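Local coordinates for protein 4-dehydrase (Streptomyces venezuelae, PDB 2PO3) that probably acts as a pyridoxal phosphate-dependent transaminase on a TDP-linked sugar in the biosynthesis of desosamine, at residues A[6-11]-A[320-325]; A[306-311]-A[381-386]. One frame throughout, in Å; residues are numbered along the deposited sequence.

Contact 1. Residues A[6-11]-A[320-325]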
ATOM      1  N   SER A   6      18.069 -38.573  19.540  1.00 47.21           N
ATOM      2  CA  SER A   6      19.050 -37.749  20.217  1.00 47.47           C
ATOM      3  C   SER A   6      19.969 -37.015  19.280  1.00 44.92           C
ATOM      4  O   SER A   6      20.548 -35.987  19.638  1.00 54.47           O
ATOM      5  CB  SER A   6      19.756 -38.494  21.319  1.00 56.34           C
ATOM      6  OG  SER A   6      18.982 -39.647  21.583  1.00 82.72           O
ATOM      7  N   ASP A   7      20.093 -37.534  18.070  1.00 34.03           N
ATOM      8  CA  ASP A   7      20.924 -36.825  17.134  1.00 44.26           C
ATOM      9  C   ASP A   7      20.136 -35.610  16.671  1.00 43.33           C
ATOM     10  O   ASP A   7      20.685 -34.747  15.967  1.00 41.99           O
ATOM     11  CB  ASP A   7      21.329 -37.693  15.937  1.00 53.87           C
ATOM     12  CG  ASP A   7      21.787 -39.042  16.394  1.00 88.98           C
ATOM     13  OD1 ASP A   7      22.083 -39.286  17.551  1.00 97.14           O
ATOM     14  OD2 ASP A   7      21.787 -39.931  15.426  1.00 94.01           O
ATOM     15  N   LEU A   8      18.853 -35.586  17.096  1.00 35.04           N
ATOM     16  CA  LEU A   8      17.944 -34.495  16.777  1.00 30.87           C
ATOM     17  C   LEU A   8      18.375 -33.253  17.505  1.00 35.23           C
ATOM     18  O   LEU A   8      18.444 -33.258  18.734  1.00 38.27           O
ATOM     19  CB  LEU A   8      16.453 -34.717  17.122  1.00 28.29           C
ATOM     20  CG  LEU A   8      15.748 -35.825  16.333  1.00 39.02           C
ATOM     21  CD1 LEU A   8      14.288 -35.900  16.730  1.00 31.68           C
ATOM     22  CD2 LEU A   8      15.833 -35.621  14.832  1.00 30.69           C
ATOM     23  N   ALA A   9      18.644 -32.211  16.716  1.00 33.45           N
ATOM     24  CA  ALA A   9      19.049 -30.918  17.216  1.00 35.87           C
ATOM     25  C   ALA A   9      17.990 -30.464  18.194  1.00 37.47           C
ATOM     26  O   ALA A   9      18.233 -29.713  19.148  1.00 44.59           O
ATOM     27  CB  ALA A   9      19.168 -29.925  16.065  1.00 38.78           C
ATOM     28  N   PHE A  10      16.783 -30.940  17.911  1.00 31.17           N
ATOM     29  CA  PHE A  10      15.663 -30.599  18.748  1.00 33.93           C
ATOM     30  C   PHE A  10      15.898 -31.135  20.162  1.00 37.74           C
ATOM     31  O   PHE A  10      15.534 -30.525  21.167  1.00 29.35           O
ATOM     32  CB  PHE A  10      14.386 -31.180  18.136  1.00 33.18           C
ATOM     33  CG  PHE A  10      13.196 -30.845  18.968  1.00 35.13           C
ATOM     34  CD1 PHE A  10      12.552 -29.608  18.867  1.00 40.77           C
ATOM     35  CD2 PHE A  10      12.712 -31.778  19.884  1.00 35.83           C
ATOM     36  CE1 PHE A  10      11.434 -29.305  19.649  1.00 38.74           C
ATOM     37  CE2 PHE A  10      11.605 -31.482  20.682  1.00 38.62           C
ATOM     38  CZ  PHE A  10      10.956 -30.252  20.558  1.00 33.09           C
ATOM     39  N   PHE A  11      16.532 -32.307  20.206  1.00 30.96           N
ATOM     40  CA  PHE A  11      16.836 -32.983  21.440  1.00 25.45           C
ATOM     41  C   PHE A  11      18.210 -32.638  21.958  1.00 44.35           C
ATOM     42  O   PHE A  11      18.738 -33.292  22.857  1.00 45.83           O
ATOM     43  CB  PHE A  11      16.634 -34.480  21.291  1.00 25.81           C
ATOM     44  CG  PHE A  11      15.141 -34.728  21.293  1.00 31.44           C
ATOM     45  CD1 PHE A  11      14.510 -35.333  20.203  1.00 36.02           C
ATOM     46  CD2 PHE A  11      14.363 -34.323  22.382  1.00 31.43           C
ATOM     47  CE1 PHE A  11      13.130 -35.562  20.200  1.00 37.84           C
ATOM     48  CE2 PHE A  11      12.984 -34.549  22.391  1.00 37.77           C
ATOM     49  CZ  PHE A  11      12.366 -35.168  21.300  1.00 28.97           C
ATOM     50  N   LYS A 320      11.982 -27.188  12.439  1.00 24.03           N
ATOM     51  CA  LYS A 320      12.585 -25.904  12.595  1.00 22.19           C
ATOM     52  C   LYS A 320      13.940 -26.059  13.259  1.00 30.37           C
ATOM     53  O   LYS A 320      14.908 -25.374  12.941  1.00 27.50           O
ATOM     54  CB  LYS A 320      11.717 -24.998  13.430  1.00 22.67           C
ATOM     55  CG  LYS A 320      12.341 -23.619  13.539  1.00 39.18           C
ATOM     56  CD  LYS A 320      11.299 -22.521  13.687  1.00 58.03           C
ATOM     57  CE  LYS A 320      11.360 -21.456  12.597  1.00100.00           C
ATOM     58  NZ  LYS A 320      10.511 -21.710  11.405  1.00 79.85           N
ATOM     59  N   ALA A 321      14.030 -26.974  14.206  1.00 31.29           N
ATOM     60  CA  ALA A 321      15.321 -27.136  14.848  1.00 28.64           C
ATOM     61  C   ALA A 321      16.401 -27.630  13.895  1.00 31.31           C
ATOM     62  O   ALA A 321      17.602 -27.384  14.042  1.00 37.34           O
ATOM     63  CB  ALA A 321      15.278 -27.969  16.116  1.00 30.37           C
ATOM     64  N   GLU A 322      15.966 -28.335  12.888  1.00 34.92           N
ATOM     65  CA  GLU A 322      16.903 -28.861  11.918  1.00 30.43           C
ATOM     66  C   GLU A 322      17.236 -27.870  10.820  1.00 30.73           C
ATOM     67  O   GLU A 322      17.945 -28.217   9.880  1.00 39.62           O
ATOM     68  CB  GLU A 322      16.376 -30.161  11.287  1.00 26.42           C
ATOM     69  CG  GLU A 322      16.443 -31.358  12.247  1.00 54.22           C
ATOM     70  CD  GLU A 322      17.817 -31.528  12.859  1.00 90.14           C
ATOM     71  OE1 GLU A 322      18.865 -31.464  12.235  1.00 37.52           O
ATOM     72  OE2 GLU A 322      17.766 -31.724  14.151  1.00 44.05           O
ATOM     73  N   GLY A 323      16.722 -26.655  10.940  1.00 17.83           N
ATOM     74  CA  GLY A 323      16.981 -25.633   9.922  1.00 23.36           C
ATOM     75  C   GLY A 323      16.023 -25.749   8.726  1.00 31.07           C
ATOM     76  O   GLY A 323      16.333 -25.362   7.596  1.00 30.95           O
ATOM     77  N   VAL A 324      14.854 -26.303   8.980  1.00 21.67           N
ATOM     78  CA  VAL A 324      13.852 -26.496   7.949  1.00 21.12           C
ATOM     79  C   VAL A 324      12.620 -25.796   8.405  1.00 23.01           C
ATOM     80  O   VAL A 324      11.921 -26.272   9.287  1.00 21.90           O
ATOM     81  CB  VAL A 324      13.502 -27.955   7.780  1.00 30.20           C
ATOM     82  CG1 VAL A 324      12.437 -28.047   6.686  1.00 30.99           C
ATOM     83  CG2 VAL A 324      14.742 -28.764   7.390  1.00 28.70           C
ATOM     84  N   HIS A 325      12.404 -24.644   7.813  1.00 19.21           N
ATOM     85  CA  HIS A 325      11.285 -23.813   8.182  1.00 23.23           C
ATOM     86  C   HIS A 325      10.037 -23.988   7.386  1.00 29.79           C
ATOM     87  O   HIS A 325      10.018 -23.571   6.233  1.00 25.16           O
ATOM     88  CB  HIS A 325      11.706 -22.354   8.161  1.00 30.60           C
ATOM     89  CG  HIS A 325      12.965 -22.226   8.942  1.00 44.39           C
ATOM     90  ND1 HIS A 325      14.206 -22.421   8.341  1.00 52.69           N
ATOM     91  CD2 HIS A 325      13.158 -21.941  10.251  1.00 46.36           C
ATOM     92  CE1 HIS A 325      15.123 -22.246   9.284  1.00 47.69           C
ATOM     93  NE2 HIS A 325      14.523 -21.960  10.437  1.00 47.73           N
TER
HETATM   94  O   HOH W   1      19.702 -34.094  12.882  1.00 54.04           O

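Contact 2. Residues A[306-311]-A[381-386]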
ATOM      1  N   ALA A 306      -3.555 -39.069  15.427  1.00 25.41           N
ATOM      2  CA  ALA A 306      -3.904 -40.370  15.951  1.00 29.04           C
ATOM      3  C   ALA A 306      -3.011 -41.490  15.421  1.00 41.83           C
ATOM      4  O   ALA A 306      -2.520 -42.338  16.168  1.00 47.60           O
ATOM      5  CB  ALA A 306      -5.358 -40.645  15.631  1.00 24.27           C
ATOM      6  N   THR A 307      -2.837 -41.484  14.104  1.00 33.43           N
ATOM      7  CA  THR A 307      -2.053 -42.448  13.376  1.00 27.44           C
ATOM      8  C   THR A 307      -0.583 -42.324  13.743  1.00 34.41           C
ATOM      9  O   THR A 307       0.078 -43.292  14.069  1.00 42.19           O
ATOM     10  CB  THR A 307      -2.266 -42.206  11.851  1.00 23.99           C
ATOM     11  OG1 THR A 307      -3.605 -42.349  11.460  1.00 28.58           O
ATOM     12  CG2 THR A 307      -1.391 -43.091  10.984  1.00 24.51           C
ATOM     13  N   THR A 308      -0.050 -41.106  13.697  1.00 29.03           N
ATOM     14  CA  THR A 308       1.349 -40.868  13.997  1.00 28.40           C
ATOM     15  C   THR A 308       1.719 -40.761  15.469  1.00 34.08           C
ATOM     16  O   THR A 308       2.852 -41.035  15.822  1.00 27.88           O
ATOM     17  CB  THR A 308       1.799 -39.555  13.335  1.00 31.61           C
ATOM     18  OG1 THR A 308       1.197 -38.463  14.000  1.00 23.10           O
ATOM     19  CG2 THR A 308       1.389 -39.510  11.874  1.00 18.70           C
ATOM     20  N   GLY A 309       0.801 -40.316  16.326  1.00 28.11           N
ATOM     21  CA  GLY A 309       1.172 -40.180  17.715  1.00 24.31           C
ATOM     22  C   GLY A 309       1.965 -38.902  17.956  1.00 29.61           C
ATOM     23  O   GLY A 309       2.554 -38.700  19.002  1.00 30.41           O
ATOM     24  N   ILE A 310       1.983 -38.016  16.966  1.00 26.94           N
ATOM     25  CA  ILE A 310       2.686 -36.737  17.067  1.00 21.20           C
ATOM     26  C   ILE A 310       1.874 -35.650  16.368  1.00 26.57           C
ATOM     27  O   ILE A 310       1.476 -35.823  15.217  1.00 29.87           O
ATOM     28  CB  ILE A 310       4.139 -36.724  16.579  1.00 20.19           C
ATOM     29  CG1 ILE A 310       4.743 -35.343  16.735  1.00 24.97           C
ATOM     30  CG2 ILE A 310       4.295 -37.108  15.112  1.00 13.21           C
ATOM     31  CD1 ILE A 310       6.266 -35.343  16.605  1.00 14.90           C
ATOM     32  N   HIS A 311       1.615 -34.548  17.071  1.00 23.33           N
ATOM     33  CA  HIS A 311       0.860 -33.409  16.545  1.00 23.91           C
ATOM     34  C   HIS A 311       1.686 -32.612  15.544  1.00 27.11           C
ATOM     35  O   HIS A 311       2.896 -32.497  15.737  1.00 24.00           O
ATOM     36  CB  HIS A 311       0.518 -32.387  17.663  1.00 24.32           C
ATOM     37  CG  HIS A 311      -0.555 -31.382  17.279  1.00 32.82           C
ATOM     38  ND1 HIS A 311      -0.293 -30.245  16.485  1.00 33.78           N
ATOM     39  CD2 HIS A 311      -1.898 -31.360  17.576  1.00 32.50           C
ATOM     40  CE1 HIS A 311      -1.444 -29.583  16.322  1.00 33.27           C
ATOM     41  NE2 HIS A 311      -2.424 -30.228  16.965  1.00 35.42           N
ATOM     42  N   LEU A 381      10.787 -39.792   9.805  1.00 24.29           N
ATOM     43  CA  LEU A 381      11.232 -40.112  11.152  1.00 26.94           C
ATOM     44  C   LEU A 381      10.133 -39.769  12.171  1.00 35.22           C
ATOM     45  O   LEU A 381       9.682 -40.585  12.999  1.00 28.67           O
ATOM     46  CB  LEU A 381      12.537 -39.340  11.457  1.00 25.15           C
ATOM     47  CG  LEU A 381      13.045 -39.409  12.893  1.00 23.26           C
ATOM     48  CD1 LEU A 381      13.412 -40.852  13.182  1.00 28.45           C
ATOM     49  CD2 LEU A 381      14.303 -38.558  13.093  1.00 25.16           C
ATOM     50  N   CYS A 382       9.675 -38.521  12.084  1.00 23.24           N
ATOM     51  CA  CYS A 382       8.630 -37.995  12.957  1.00 27.07           C
ATOM     52  C   CYS A 382       7.360 -38.823  12.964  1.00 30.18           C
ATOM     53  O   CYS A 382       6.725 -39.060  13.984  1.00 29.43           O
ATOM     54  CB  CYS A 382       8.228 -36.551  12.530  1.00 27.12           C
ATOM     55  SG  CYS A 382       9.503 -35.292  12.820  1.00 32.02           S
ATOM     56  N   ALA A 383       6.967 -39.237  11.777  1.00 34.70           N
ATOM     57  CA  ALA A 383       5.758 -40.006  11.622  1.00 31.48           C
ATOM     58  C   ALA A 383       5.884 -41.411  12.151  1.00 44.89           C
ATOM     59  O   ALA A 383       4.941 -41.916  12.767  1.00 49.61           O
ATOM     60  CB  ALA A 383       5.287 -40.001  10.171  1.00 32.32           C
ATOM     61  N   THR A 384       7.040 -42.035  11.907  1.00 36.65           N
ATOM     62  CA  THR A 384       7.250 -43.401  12.354  1.00 34.28           C
ATOM     63  C   THR A 384       7.680 -43.535  13.798  1.00 35.50           C
ATOM     64  O   THR A 384       7.616 -44.638  14.353  1.00 33.27           O
ATOM     65  CB  THR A 384       8.274 -44.143  11.486  1.00 33.59           C
ATOM     66  OG1 THR A 384       9.530 -43.520  11.678  1.00 43.89           O
ATOM     67  CG2 THR A 384       7.855 -44.060  10.025  1.00 30.35           C
ATOM     68  N   ARG A 385       8.128 -42.426  14.388  1.00 27.68           N
ATOM     69  CA  ARG A 385       8.568 -42.481  15.774  1.00 28.46           C
ATOM     70  C   ARG A 385       7.913 -41.446  16.663  1.00 30.32           C
ATOM     71  O   ARG A 385       8.436 -41.189  17.754  1.00 25.61           O
ATOM     72  CB  ARG A 385      10.083 -42.367  15.907  1.00 34.95           C
ATOM     73  CG  ARG A 385      10.861 -43.226  14.898  1.00 53.06           C
ATOM     74  CD  ARG A 385      11.377 -44.567  15.429  1.00 56.51           C
ATOM     75  NE  ARG A 385      12.078 -44.523  16.721  1.00 77.65           N
ATOM     76  CZ  ARG A 385      13.395 -44.668  16.891  1.00 91.46           C
ATOM     77  NH1 ARG A 385      14.238 -44.852  15.864  1.00 99.59           N
ATOM     78  NH2 ARG A 385      13.891 -44.620  18.137  1.00 29.30           N
ATOM     79  N   GLY A 386       6.789 -40.899  16.163  1.00 24.69           N
ATOM     80  CA  GLY A 386       5.970 -39.862  16.779  1.00 31.28           C
ATOM     81  C   GLY A 386       5.738 -39.986  18.272  1.00 26.53           C
ATOM     82  O   GLY A 386       6.078 -39.088  19.051  1.00 26.70           O
TER

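Contact 1. Residues A[6-11]-A[320-325]
Ala9 and Phe10, in a short 3-10 turn near the chain start, press on Ala321 and Glu322 where helix 312-321 ends in a Schellman motif. Gly323 closes that motif with a positive phi of 84° before strand 324-325 begins, and its amide bonds back to the carbonyl of Lys320. The tight part is small and precise. Glu322 has CG beside its backbone N (chi1 -73°), and the chain bends at chi2, which turns CD toward the loop. There Ala9 N donates to Glu322 OE2 over 2.8 Å, approaching almost in line with the CD-OE2 bond at an N-H...O angle of 146°. Next to it, Ala9 CB lies 3.6 Å from Ala321 O, and Ala321 CB sits 3.7 Å from Phe10 CA, at the edge of the Phe10 ring and near its plane.

The looser side is wetter. A water 2.8 Å from Glu322 OE1 has a weak, long link to Asp7 O, while the exposed Asp7 leads its carboxylate away from 320-325. OE1 also accepts from Ala16 N, giving the two carboxylate oxygens separate stretches of the N-terminal loop to hold. An alanine in place of Glu322 is likely to leave the amides of Ala9 and Ala16 without their acceptor and the turn less firmly tied to the helix end. From outside the contact, Arg374 of helix 369-394 donates through NH2 to Glu322 O. Back on the tight side, the methylene Phe10 CB rests 3.9 Å from the methyl Ala321 CB.

Contact 2. Residues A[306-311]-A[381-386]
Ile310 carries CG1 anti to its backbone N (chi1 180°), which leaves the CG2 branch between N and the carbonyl carbon, turned onto helix 369-394. That methyl comes to 3.3 Å from Cys382 O and 3.6 Å from Gly386 CA, across the backbone of one helical turn. In Thr308 it is OG1 that takes the position between N and the carbonyl carbon (chi1 70°), where it accepts from Ile310 N at 3.1 Å and forms an ST turn. The same hydroxyl is bonded to Asp304 O, four residues back and just ahead of the helix.

The segments meet without a conventional hydrogen bond between them, and backbone does much of the touching. Gly386 CA is 3.5 Å from Thr308 O, a CA-H...O contact with an angle of 147° at the hydrogen, and Gly309 O lies 3.5 Å from Gly386 C. A side chain on Gly386 would run into both Thr308 O and the Ile310 methyl, so the absence of one permits this approach. Gly309 is fixed by different means: its positive phi would jam a CB against the carbonyl O of Thr308. Thr308 CG2 and Ala383 CB add a looser apolar approach at 4.3 Å.

The hydroxyl of Thr390 has the carbonyls of Gly309 and Gly386 as alternative acceptors for its one proton, and Arg387 reaches Ala306 O, while Ile310 also touches Val315 and Leu389. His311 then caps helix 312-321 through ND1 to Asp313 N. A short helix terminated by a positive-phi glycine and an ST turn thus packs on the long C-terminal helix 369-394, where Gly386 allows close backbone approach.

Contact 2 is the more buried of the two: four of its six touching residues are buried, against two of five in contact 1, which has a water at one side. Their chemistry follows. Contact 1 relies on a carboxylate, probably charged, that accepts from a backbone amide of the loop, whereas contact 2 relies on glycine, a methyl branch and a CA-H...O approach. Helix 312-321 joins them, since 306-311 leads into its start and 320-325 includes its last residues and the Schellman end. Helix 369-394 supplies one partner of contact 2 and also borders contact 1, where Leu8 CD2 meets Leu381 CD2 at 3.7 Å. The contact centres lie about 16 Å apart, and both are away from the annotated sites.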